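Long-range contacts in oxidoreductase protein (Agrobacterium radiobacter, PDB 5UI9), which probably catalyses an NAD-dependent oxidation or reduction as a GFO/IDH/MocA-family enzyme, and binds NAD and a small dihydroxy acid in neighbouring pockets: residues S154-F159 with Y232-G237; F174-L179 with E327-S332; A195-R200 with V339-M344; F241-I246 with Q259-E264. All blocks are in the same frame, centred on the assembly; numbering follows the deposited sequence.

Contact 1 of 4, residues S154-F159 with Y232-G237; sequences SFRSGF and YATKLG. With 8A1 ((2S)-2,3-dihydroxy-2-methylpropanoic acid), chain D.
Y232, a ligand-pocket residue in the loop after strand 225-231, is backed by F155 near the end of strand 148-156 and by S157 just past it. Tyrosine suits the place because its ring packs while its hydroxyl bonds: Y232 OH donates to O1 of (2S)-2,3-dihydroxy-2-methylpropanoic acid at 2.6 Å, and O1 lies at the ring edge, near its plane. F155, whose CG stands anti to the backbone N (chi1 -174°), turns its ring edge toward the face of Y232. The pair is an offset edge-to-face stack with planes 73° apart and centroids 5.8 Å apart; the leading atom, F155 CE1, reaches to 3.9 Å from Y232 CZ.

The main chain fixes the loop beside this pair. T234 N donates to S157 O at 3.0 Å, approaching from above the carbonyl plane, and the same oxygen receives a CA-H contact from Y232 CA at 3.2 Å. S157 OG accepts from F159 N at 3.0 Å, an ST turn, and also bonds E239. Glycine fits at 158, where a CB would collide with T234 O. A water donates to both F159 O and Y232 O. Farther from the ligand, T234 CG2 rests 3.8 Å from R156 CB, the two side chains crossing at about a right angle. R156 pairs with D229 and with D249 of the second subunit; T234 OG1 bonds S231 and that same D249. With Y232 supplied by a loop and D178 by helix 175-191, this is the substrate-type pocket between Rossmann and C-terminal domains usual in the GFO/IDH/MocA family.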
# COMPACT_ATOMS: atom_id res chain seq x y z
N SER A 154 2.87 -1.33 7.27
CA SER A 154 4.08 -1.45 6.45
C SER A 154 5.33 -1.62 7.31
O SER A 154 5.55 -0.85 8.24
CB SER A 154 4.22 -0.20 5.57
OG SER A 154 5.30 -0.32 4.67
N PHE A 155 6.12 -2.64 7.01
CA PHE A 155 7.41 -2.87 7.67
C PHE A 155 8.39 -3.14 6.54
O PHE A 155 8.44 -4.26 6.01
CB PHE A 155 7.30 -4.07 8.63
CG PHE A 155 8.54 -4.31 9.47
CD1 PHE A 155 9.66 -4.93 8.94
CD2 PHE A 155 8.55 -3.97 10.82
CE1 PHE A 155 10.79 -5.17 9.72
CE2 PHE A 155 9.67 -4.21 11.61
CZ PHE A 155 10.79 -4.81 11.05
N ARG A 156 9.12 -2.11 6.15
CA ARG A 156 10.08 -2.19 5.04
C ARG A 156 11.44 -1.78 5.59
O ARG A 156 11.60 -0.67 6.09
CB ARG A 156 9.68 -1.28 3.88
CG ARG A 156 8.23 -1.45 3.43
CD ARG A 156 7.98 -0.79 2.07
NE ARG A 156 8.51 -1.63 0.98
CZ ARG A 156 7.94 -2.74 0.52
NH1 ARG A 156 6.80 -3.20 1.03
NH2 ARG A 156 8.53 -3.42 -0.46
N SER A 157 12.39 -2.70 5.51
CA SER A 157 13.67 -2.61 6.21
C SER A 157 14.79 -3.18 5.36
O SER A 157 14.55 -4.01 4.48
CB SER A 157 13.59 -3.39 7.52
OG SER A 157 14.81 -3.34 8.22
N GLY A 158 16.01 -2.71 5.62
CA GLY A 158 17.24 -3.31 5.11
C GLY A 158 18.15 -3.79 6.23
O GLY A 158 19.35 -3.96 6.01
N PHE A 159 17.58 -4.03 7.41
CA PHE A 159 18.36 -4.38 8.61
C PHE A 159 18.87 -5.81 8.50
O PHE A 159 18.15 -6.70 8.03
CB PHE A 159 17.48 -4.23 9.87
CG PHE A 159 18.20 -4.51 11.16
CD1 PHE A 159 19.12 -3.60 11.67
CD2 PHE A 159 17.94 -5.67 11.89
CE1 PHE A 159 19.78 -3.85 12.87
CE2 PHE A 159 18.59 -5.93 13.08
CZ PHE A 159 19.51 -5.01 13.57
N TYR A 232 12.40 -7.15 3.71
CA TYR A 232 13.75 -7.07 4.28
C TYR A 232 14.82 -6.75 3.21
O TYR A 232 16.02 -6.95 3.44
CB TYR A 232 14.10 -8.34 5.06
CG TYR A 232 13.79 -8.27 6.55
CD1 TYR A 232 14.36 -7.27 7.35
CD2 TYR A 232 12.94 -9.19 7.16
CE1 TYR A 232 14.10 -7.21 8.71
CE2 TYR A 232 12.67 -9.12 8.52
CZ TYR A 232 13.25 -8.13 9.29
OH TYR A 232 12.99 -8.06 10.63
N ALA A 233 14.39 -6.24 2.06
CA ALA A 233 15.30 -5.83 0.97
C ALA A 233 15.12 -4.35 0.58
O ALA A 233 15.41 -3.96 -0.55
CB ALA A 233 15.10 -6.73 -0.23
N THR A 234 14.66 -3.53 1.53
CA THR A 234 14.37 -2.12 1.29
C THR A 234 15.54 -1.28 1.83
O THR A 234 15.86 -1.36 3.01
CB THR A 234 13.03 -1.74 1.96
OG1 THR A 234 11.97 -2.49 1.35
CG2 THR A 234 12.74 -0.25 1.79
N LYS A 235 16.16 -0.49 0.96
CA LYS A 235 17.37 0.28 1.30
C LYS A 235 17.05 1.76 1.39
O LYS A 235 16.98 2.46 0.36
CB LYS A 235 18.47 0.03 0.27
CG LYS A 235 18.98 -1.40 0.32
CD LYS A 235 19.73 -1.81 -0.94
CE LYS A 235 20.11 -3.28 -0.85
NZ LYS A 235 20.99 -3.68 -1.98
N LEU A 236 16.83 2.23 2.61
CA LEU A 236 16.44 3.61 2.88
C LEU A 236 17.59 4.38 3.51
O LEU A 236 18.46 3.79 4.14
CB LEU A 236 15.24 3.64 3.82
CG LEU A 236 13.92 3.12 3.23
CD1 LEU A 236 12.99 2.65 4.33
CD2 LEU A 236 13.26 4.18 2.37
N GLY A 237 17.59 5.70 3.34
CA GLY A 237 18.62 6.57 3.92
C GLY A 237 18.71 6.43 5.44
O GLY A 237 19.80 6.39 6.01
OXT 8A1 D . 10.98 -9.51 15.93
C 8A1 D . 10.95 -10.57 15.24
O 8A1 D . 10.10 -11.47 15.44
CA 8A1 D . 11.96 -10.76 14.14
CB 8A1 D . 11.29 -10.27 12.85
O1 8A1 D . 12.21 -10.22 11.76
O2 8A1 D . 12.31 -12.15 14.03
C3 8A1 D . 13.24 -9.98 14.45
O HOH W 1 17.89 -7.26 5.40

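Contact 2 of 4, residues F174-L179 with E327-S332; sequences FIIEDL and EAAYES. With 8A1 ((2S)-2,3-dihydroxy-2-methylpropanoic acid), chain D.
A tyrosine hydroxyl serves here as acceptor for a backbone amide in the first turn of a helix: E177 N donates to Y330 OH at 3.2 Å with an angle of 159° at the hydrogen. The amide lies at the edge of the Y330 ring, near its plane, close to a wider pi-type turn at 176-179. Helices 175-179 and 327-332 run nearly antiparallel, 167° apart, with axes 10.1 Å from each other, and the long phenol spans that gap. I176 packs alongside. Its extended CG1 branch (chi2 -180°) lays CD1 over the centre of the Y330 ring, 4.2 Å above the plane, and CD1 also touches A329 CB at 3.8 Å. Alanine suits that site because its short side chain lets the isoleucine in.

D178 points the other way, into the ligand pocket. Its OD1 accepts from O2 of the bound dihydroxy acid at 2.7 Å and its OD2 from O1 at 2.6 Å, while K98 forms a salt bridge to OD1. Y330 OH and the E211 carboxylate, bonded to each other, thus take the amides of F174, I176 and E177 at the start of helix 175-191, where the negative charge probably interacts favourably with the helix dipole.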
# COMPACT_ATOMS: atom_id res chain seq x y z
N PHE A 174 10.43 -17.46 4.68
CA PHE A 174 11.12 -16.45 5.49
C PHE A 174 10.14 -15.37 5.96
O PHE A 174 9.53 -15.55 7.01
CB PHE A 174 12.37 -15.90 4.76
CG PHE A 174 12.97 -14.64 5.37
CD1 PHE A 174 13.03 -14.45 6.75
CD2 PHE A 174 13.51 -13.65 4.54
CE1 PHE A 174 13.58 -13.29 7.29
CE2 PHE A 174 14.07 -12.50 5.08
CZ PHE A 174 14.10 -12.31 6.45
N ILE A 175 9.95 -14.30 5.20
CA ILE A 175 9.43 -13.05 5.79
C ILE A 175 7.98 -13.09 6.30
O ILE A 175 7.70 -12.48 7.33
CB ILE A 175 9.65 -11.83 4.87
CG1 ILE A 175 9.56 -10.52 5.68
CG2 ILE A 175 8.68 -11.82 3.69
CD1 ILE A 175 10.05 -9.31 4.92
N ILE A 176 7.07 -13.81 5.64
CA ILE A 176 5.68 -13.87 6.13
C ILE A 176 5.62 -14.61 7.48
O ILE A 176 5.00 -14.13 8.44
CB ILE A 176 4.68 -14.49 5.13
CG1 ILE A 176 4.74 -13.77 3.77
CG2 ILE A 176 3.26 -14.42 5.69
CD1 ILE A 176 3.78 -14.31 2.73
N GLU A 177 6.26 -15.77 7.54
CA GLU A 177 6.39 -16.57 8.76
C GLU A 177 7.13 -15.84 9.89
O GLU A 177 6.73 -15.92 11.04
CB GLU A 177 7.11 -17.89 8.45
CG GLU A 177 7.24 -18.84 9.63
CD GLU A 177 8.02 -20.11 9.32
OE1 GLU A 177 8.24 -20.89 10.26
OE2 GLU A 177 8.42 -20.32 8.15
N ASP A 178 8.21 -15.14 9.55
CA ASP A 178 9.04 -14.50 10.57
C ASP A 178 8.49 -13.15 11.03
O ASP A 178 8.46 -12.86 12.23
CB ASP A 178 10.46 -14.29 10.04
CG ASP A 178 11.32 -13.51 11.02
OD1 ASP A 178 11.37 -13.90 12.21
OD2 ASP A 178 11.94 -12.50 10.60
N LEU A 179 8.09 -12.32 10.07
CA LEU A 179 7.83 -10.90 10.31
C LEU A 179 6.40 -10.51 9.96
O LEU A 179 5.73 -9.82 10.75
CB LEU A 179 8.86 -10.07 9.53
CG LEU A 179 8.81 -8.54 9.54
CD1 LEU A 179 7.80 -8.00 8.54
CD2 LEU A 179 8.59 -7.98 10.93
N GLU A 327 -0.62 -18.74 6.79
CA GLU A 327 -0.76 -19.92 5.94
C GLU A 327 -1.55 -19.59 4.66
O GLU A 327 -1.20 -20.07 3.58
CB GLU A 327 -1.40 -21.07 6.73
CG GLU A 327 -1.43 -22.41 5.99
CD GLU A 327 -1.63 -23.59 6.92
OE1 GLU A 327 -0.73 -23.85 7.75
OE2 GLU A 327 -2.69 -24.26 6.82
N ALA A 328 -2.58 -18.76 4.78
CA ALA A 328 -3.35 -18.29 3.63
C ALA A 328 -2.51 -17.45 2.66
O ALA A 328 -2.70 -17.54 1.46
CB ALA A 328 -4.56 -17.50 4.10
N ALA A 329 -1.60 -16.63 3.20
CA ALA A 329 -0.72 -15.81 2.38
C ALA A 329 0.24 -16.64 1.53
O ALA A 329 0.43 -16.34 0.35
CB ALA A 329 0.05 -14.82 3.24
N TYR A 330 0.83 -17.68 2.12
CA TYR A 330 1.69 -18.61 1.37
C TYR A 330 0.91 -19.35 0.29
O TYR A 330 1.36 -19.45 -0.85
CB TYR A 330 2.41 -19.60 2.30
CG TYR A 330 3.62 -19.00 2.99
CD1 TYR A 330 4.74 -18.64 2.25
CD2 TYR A 330 3.63 -18.78 4.37
CE1 TYR A 330 5.84 -18.07 2.86
CE2 TYR A 330 4.74 -18.21 4.99
CZ TYR A 330 5.85 -17.86 4.23
OH TYR A 330 6.95 -17.29 4.82
N GLU A 331 -0.27 -19.86 0.66
CA GLU A 331 -1.18 -20.51 -0.29
C GLU A 331 -1.48 -19.58 -1.47
O GLU A 331 -1.27 -19.95 -2.62
CB GLU A 331 -2.48 -20.92 0.40
CG GLU A 331 -3.44 -21.75 -0.45
CD GLU A 331 -4.69 -22.20 0.31
OE1 GLU A 331 -4.64 -22.37 1.55
OE2 GLU A 331 -5.73 -22.38 -0.36
N SER A 332 -1.95 -18.37 -1.16
CA SER A 332 -2.33 -17.38 -2.18
C SER A 332 -1.18 -17.00 -3.10
O SER A 332 -1.38 -16.86 -4.31
CB SER A 332 -2.88 -16.11 -1.53
OG SER A 332 -3.22 -15.15 -2.51
OXT 8A1 D . 10.98 -9.51 15.93
C 8A1 D . 10.95 -10.57 15.24
O 8A1 D . 10.10 -11.47 15.44
CA 8A1 D . 11.96 -10.76 14.14
CB 8A1 D . 11.29 -10.27 12.85
O1 8A1 D . 12.21 -10.22 11.76
O2 8A1 D . 12.31 -12.15 14.03
C3 8A1 D . 13.24 -9.98 14.45

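Contact 3 of 4, residues A195-R200 with V339-M344; sequences ATLTAR and VDIGAM
L197 and V339 form an antiparallel hydrogen-bonded pair, joined by two reciprocal main-chain bonds. V339 N donates to L197 O at 2.9 Å, and L197 N returns a bond to V339 O at 3.1 Å. In the adjoining non-hydrogen-bonded pair, T196 with D340, T196 CA gives a CA-H contact to V339 O at 3.3 Å. One residue farther, I341 N donates to A195 O at 2.8 Å, and I341 CB closes to 3.4 Å from that oxygen. I341 then reaches back, setting CD1 at 4.1 Å from L197 CB.

Around this shell, A195 and T196 both face D219 in a classic beta bulge. T196 OG1 sits between its backbone N and carbonyl carbon (chi1 54°) and bonds the D219 carboxylate. D340 OD1 accepts from A343 N at 3.1 Å, an Asx motif that holds the turn leaving the strand. L197 packs on I216 and L218 of strand 213-220, and I341 on L325 and A328 of helix 316-335.

The chemistry thus divides by face: threonine and aspartate suit the more open side, branched apolar residues the side against the helix, while the cohesion of the short edge strand is chiefly main-chain bonding.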
# COMPACT_ATOMS: atom_id res chain seq x y z
N ALA A 195 -11.75 -11.73 6.43
CA ALA A 195 -12.61 -12.65 5.70
C ALA A 195 -11.86 -13.32 4.56
O ALA A 195 -11.86 -14.55 4.45
CB ALA A 195 -13.83 -11.92 5.14
N THR A 196 -11.22 -12.51 3.72
CA THR A 196 -10.48 -12.99 2.55
C THR A 196 -9.14 -12.26 2.42
O THR A 196 -8.96 -11.16 2.95
CB THR A 196 -11.28 -12.86 1.24
OG1 THR A 196 -11.71 -11.51 1.07
CG2 THR A 196 -12.50 -13.76 1.24
N LEU A 197 -8.23 -12.90 1.70
CA LEU A 197 -6.83 -12.49 1.65
C LEU A 197 -6.20 -12.86 0.30
O LEU A 197 -6.48 -13.93 -0.24
CB LEU A 197 -6.09 -13.18 2.80
CG LEU A 197 -4.60 -12.94 3.02
CD1 LEU A 197 -4.23 -13.04 4.49
CD2 LEU A 197 -3.74 -13.89 2.20
N THR A 198 -5.37 -11.97 -0.23
CA THR A 198 -4.59 -12.22 -1.46
C THR A 198 -3.16 -11.74 -1.25
O THR A 198 -2.95 -10.63 -0.76
CB THR A 198 -5.17 -11.46 -2.67
OG1 THR A 198 -6.59 -11.36 -2.55
CG2 THR A 198 -4.82 -12.16 -3.96
N ALA A 199 -2.18 -12.56 -1.63
CA ALA A 199 -0.78 -12.27 -1.35
C ALA A 199 0.13 -12.48 -2.56
O ALA A 199 -0.19 -13.25 -3.46
CB ALA A 199 -0.29 -13.10 -0.18
N ARG A 200 1.25 -11.77 -2.55
CA ARG A 200 2.31 -11.88 -3.55
C ARG A 200 3.64 -11.85 -2.83
O ARG A 200 3.82 -11.07 -1.90
CB ARG A 200 2.25 -10.71 -4.54
CG ARG A 200 0.94 -10.58 -5.28
CD ARG A 200 0.73 -11.73 -6.24
NE ARG A 200 -0.48 -11.53 -7.04
CZ ARG A 200 -1.70 -11.95 -6.71
NH1 ARG A 200 -1.93 -12.67 -5.62
NH2 ARG A 200 -2.71 -11.67 -7.53
N VAL A 339 -7.95 -16.31 -0.95
CA VAL A 339 -8.20 -17.40 0.00
C VAL A 339 -9.24 -16.97 1.03
O VAL A 339 -9.13 -15.88 1.60
CB VAL A 339 -6.89 -17.84 0.71
CG1 VAL A 339 -7.17 -18.90 1.77
CG2 VAL A 339 -5.89 -18.36 -0.31
N ASP A 340 -10.22 -17.84 1.27
CA ASP A 340 -11.24 -17.64 2.30
C ASP A 340 -10.66 -18.05 3.66
O ASP A 340 -10.29 -19.21 3.86
CB ASP A 340 -12.48 -18.49 1.97
CG ASP A 340 -13.66 -18.22 2.91
OD1 ASP A 340 -13.46 -17.93 4.11
OD2 ASP A 340 -14.81 -18.34 2.43
N ILE A 341 -10.61 -17.10 4.59
CA ILE A 341 -10.04 -17.35 5.92
C ILE A 341 -11.01 -18.16 6.79
O ILE A 341 -10.59 -19.07 7.50
CB ILE A 341 -9.66 -16.03 6.63
CG1 ILE A 341 -8.64 -15.24 5.78
CG2 ILE A 341 -9.10 -16.30 8.02
CD1 ILE A 341 -7.39 -16.01 5.39
N GLY A 342 -12.30 -17.82 6.72
CA GLY A 342 -13.35 -18.54 7.45
C GLY A 342 -13.35 -20.04 7.21
O GLY A 342 -13.53 -20.82 8.15
N ALA A 343 -13.12 -20.44 5.96
CA ALA A 343 -13.06 -21.86 5.57
C ALA A 343 -11.91 -22.64 6.21
O ALA A 343 -12.00 -23.86 6.35
CB ALA A 343 -13.00 -21.99 4.05
N MET A 344 -10.84 -21.95 6.60
CA MET A 344 -9.68 -22.58 7.23
C MET A 344 -9.87 -22.85 8.72
O MET A 344 -9.25 -23.76 9.25
CB MET A 344 -8.43 -21.71 7.07
CG MET A 344 -8.05 -21.40 5.63
SD MET A 344 -6.73 -20.18 5.56
CE MET A 344 -5.30 -21.22 5.86

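Contact 4 of 4, residues F241-I246 with Q259-E264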
# COMPACT_ATOMS: atom_id res chain seq x y z
N PHE A 241 14.13 0.02 11.04
CA PHE A 241 13.94 -1.16 11.90
C PHE A 241 13.85 -0.74 13.38
O PHE A 241 14.71 0.03 13.83
CB PHE A 241 15.09 -2.17 11.70
CG PHE A 241 14.99 -3.40 12.57
CD1 PHE A 241 15.56 -3.42 13.85
CD2 PHE A 241 14.35 -4.55 12.12
CE1 PHE A 241 15.47 -4.54 14.66
CE2 PHE A 241 14.26 -5.68 12.92
CZ PHE A 241 14.82 -5.68 14.19
N PRO A 242 12.87 -1.22 14.16
CA PRO A 242 11.83 -2.19 13.78
C PRO A 242 10.44 -1.54 13.76
O PRO A 242 9.47 -2.09 14.31
CB PRO A 242 11.92 -3.19 14.93
CG PRO A 242 12.18 -2.32 16.12
CD PRO A 242 12.93 -1.10 15.63
N GLU A 243 10.35 -0.37 13.15
CA GLU A 243 9.11 0.39 13.13
C GLU A 243 8.15 -0.12 12.06
O GLU A 243 8.55 -0.31 10.91
CB GLU A 243 9.38 1.87 12.87
CG GLU A 243 10.20 2.55 13.93
CD GLU A 243 10.72 3.90 13.48
OE1 GLU A 243 11.93 4.17 13.62
OE2 GLU A 243 9.92 4.69 12.94
N THR A 244 6.89 -0.29 12.45
CA THR A 244 5.79 -0.54 11.53
C THR A 244 5.05 0.79 11.31
O THR A 244 4.57 1.41 12.26
CB THR A 244 4.82 -1.59 12.10
OG1 THR A 244 5.52 -2.82 12.35
CG2 THR A 244 3.66 -1.85 11.13
N LEU A 245 4.96 1.22 10.04
CA LEU A 245 4.28 2.46 9.68
C LEU A 245 2.82 2.15 9.37
O LEU A 245 2.51 1.14 8.74
CB LEU A 245 4.97 3.12 8.47
CG LEU A 245 6.50 3.25 8.61
CD1 LEU A 245 7.08 4.02 7.44
CD2 LEU A 245 6.88 3.89 9.94
N ILE A 246 1.92 3.01 9.82
CA ILE A 246 0.49 2.72 9.77
C ILE A 246 -0.32 3.93 9.30
O ILE A 246 -0.19 5.03 9.84
CB ILE A 246 -0.04 2.22 11.14
CG1 ILE A 246 0.66 0.91 11.53
CG2 ILE A 246 -1.55 2.01 11.09
CD1 ILE A 246 0.31 0.37 12.89
N GLN A 259 7.56 7.34 10.28
CA GLN A 259 8.93 7.09 10.77
C GLN A 259 9.30 8.00 11.95
O GLN A 259 8.97 9.16 11.96
CB GLN A 259 9.94 7.26 9.61
CG GLN A 259 11.40 7.57 9.97
CD GLN A 259 12.27 6.33 10.10
OE1 GLN A 259 12.62 5.70 9.10
NE2 GLN A 259 12.66 6.00 11.34
N GLY A 260 10.02 7.44 12.92
CA GLY A 260 10.40 8.16 14.14
C GLY A 260 9.28 8.25 15.16
O GLY A 260 9.33 9.11 16.04
N TYR A 261 8.29 7.37 15.05
CA TYR A 261 7.15 7.28 15.97
C TYR A 261 6.29 8.54 16.06
O TYR A 261 5.71 8.83 17.11
CB TYR A 261 7.62 6.85 17.36
CG TYR A 261 8.50 5.63 17.33
CD1 TYR A 261 7.94 4.38 17.11
CD2 TYR A 261 9.88 5.71 17.52
CE1 TYR A 261 8.72 3.24 17.08
CE2 TYR A 261 10.68 4.57 17.49
CZ TYR A 261 10.09 3.33 17.27
OH TYR A 261 10.85 2.19 17.23
N ARG A 262 6.20 9.27 14.96
CA ARG A 262 5.36 10.45 14.90
C ARG A 262 3.93 10.04 14.56
O ARG A 262 3.70 9.36 13.57
CB ARG A 262 5.90 11.43 13.86
CG ARG A 262 5.21 12.78 13.89
CD ARG A 262 6.04 13.87 13.24
NE ARG A 262 6.01 13.81 11.78
CZ ARG A 262 5.02 14.26 11.00
NH1 ARG A 262 3.92 14.81 11.53
NH2 ARG A 262 5.12 14.15 9.68
N LEU A 263 2.98 10.47 15.39
CA LEU A 263 1.58 10.06 15.27
C LEU A 263 0.71 11.28 14.95
O LEU A 263 0.47 12.13 15.82
CB LEU A 263 1.13 9.39 16.57
CG LEU A 263 -0.31 8.90 16.71
CD1 LEU A 263 -0.68 7.96 15.58
CD2 LEU A 263 -0.49 8.22 18.06
N GLU A 264 0.25 11.36 13.70
CA GLU A 264 -0.66 12.41 13.24
C GLU A 264 -2.08 11.91 13.26
O GLU A 264 -2.41 10.93 12.60
CB GLU A 264 -0.34 12.83 11.80
CG GLU A 264 0.48 14.09 11.68
CD GLU A 264 0.70 14.49 10.24
OE1 GLU A 264 -0.25 14.41 9.42
OE2 GLU A 264 1.84 14.89 9.92
O HOH W 2 7.36 4.80 13.69
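E243 lays its carboxylate over one face of the Y261 ring, beside the tight turn joining strands 253-258 and 262-266, which carries a G1 beta bulge with Y261 and R262 both facing S258. The two flat groups are stacked with planes 30° apart, and E243 CD stands 3.9 Å above the ring, offset toward its rim. Behind the carboxylate, the E243 methylene does the closest packing: CG lies 3.4 Å from Y261 CZ. With CG anti to the carbonyl carbon (chi1 -63°) and the chain extended beyond it, the glutamate spans from its own loop to the turn.

Q259 meets the same carboxylate quite differently. Its chain bends at chi2, and its amide stands across the carboxylate, the planes 89° apart. NE2 comes within 3.0 Å of E243 OE1, yet the angle is too poor for a hydrogen bond. The real bond comes from the main chain: G260 N donates to E243 OE2 at 2.8 Å, from the syn side, tilted out of the carboxylate plane. Glycine suits this position because its phi is positive. L245 CD2 packs against the Q259 backbone, 3.5 Å from its N, at the base of the turn. P242, entered through a cis peptide, places CD 4.2 Å from Y261 OH. A water finishes the grip, donating to E243 OE2 at 2.7 Å and accepting from Y261 N at 3.1 Å.

Contacts 1 and 2 are buried and share the bound dihydroxy acid: Y232 and D178 both bond it, and the Y232 ring packs against F174 and L179. Contact 3 is partly buried and contact 4 lies at the surface. Contacts 1, 3 and 4 reach the same mixed sheet: strand 148-156 of contact 1 neighbours strand 245-250 of contact 4, whereas contact 3 adds the edge strand 339-340. Contact 2 joins two helices, and S332 ties it to contact 3 through the A199 amide. The chemistry follows place: aromatic and apolar packing combined with ligand-directed and amide-directed polar groups in the interior, main-chain pairing at the sheet edge, and a carboxylate with water in the surface turn.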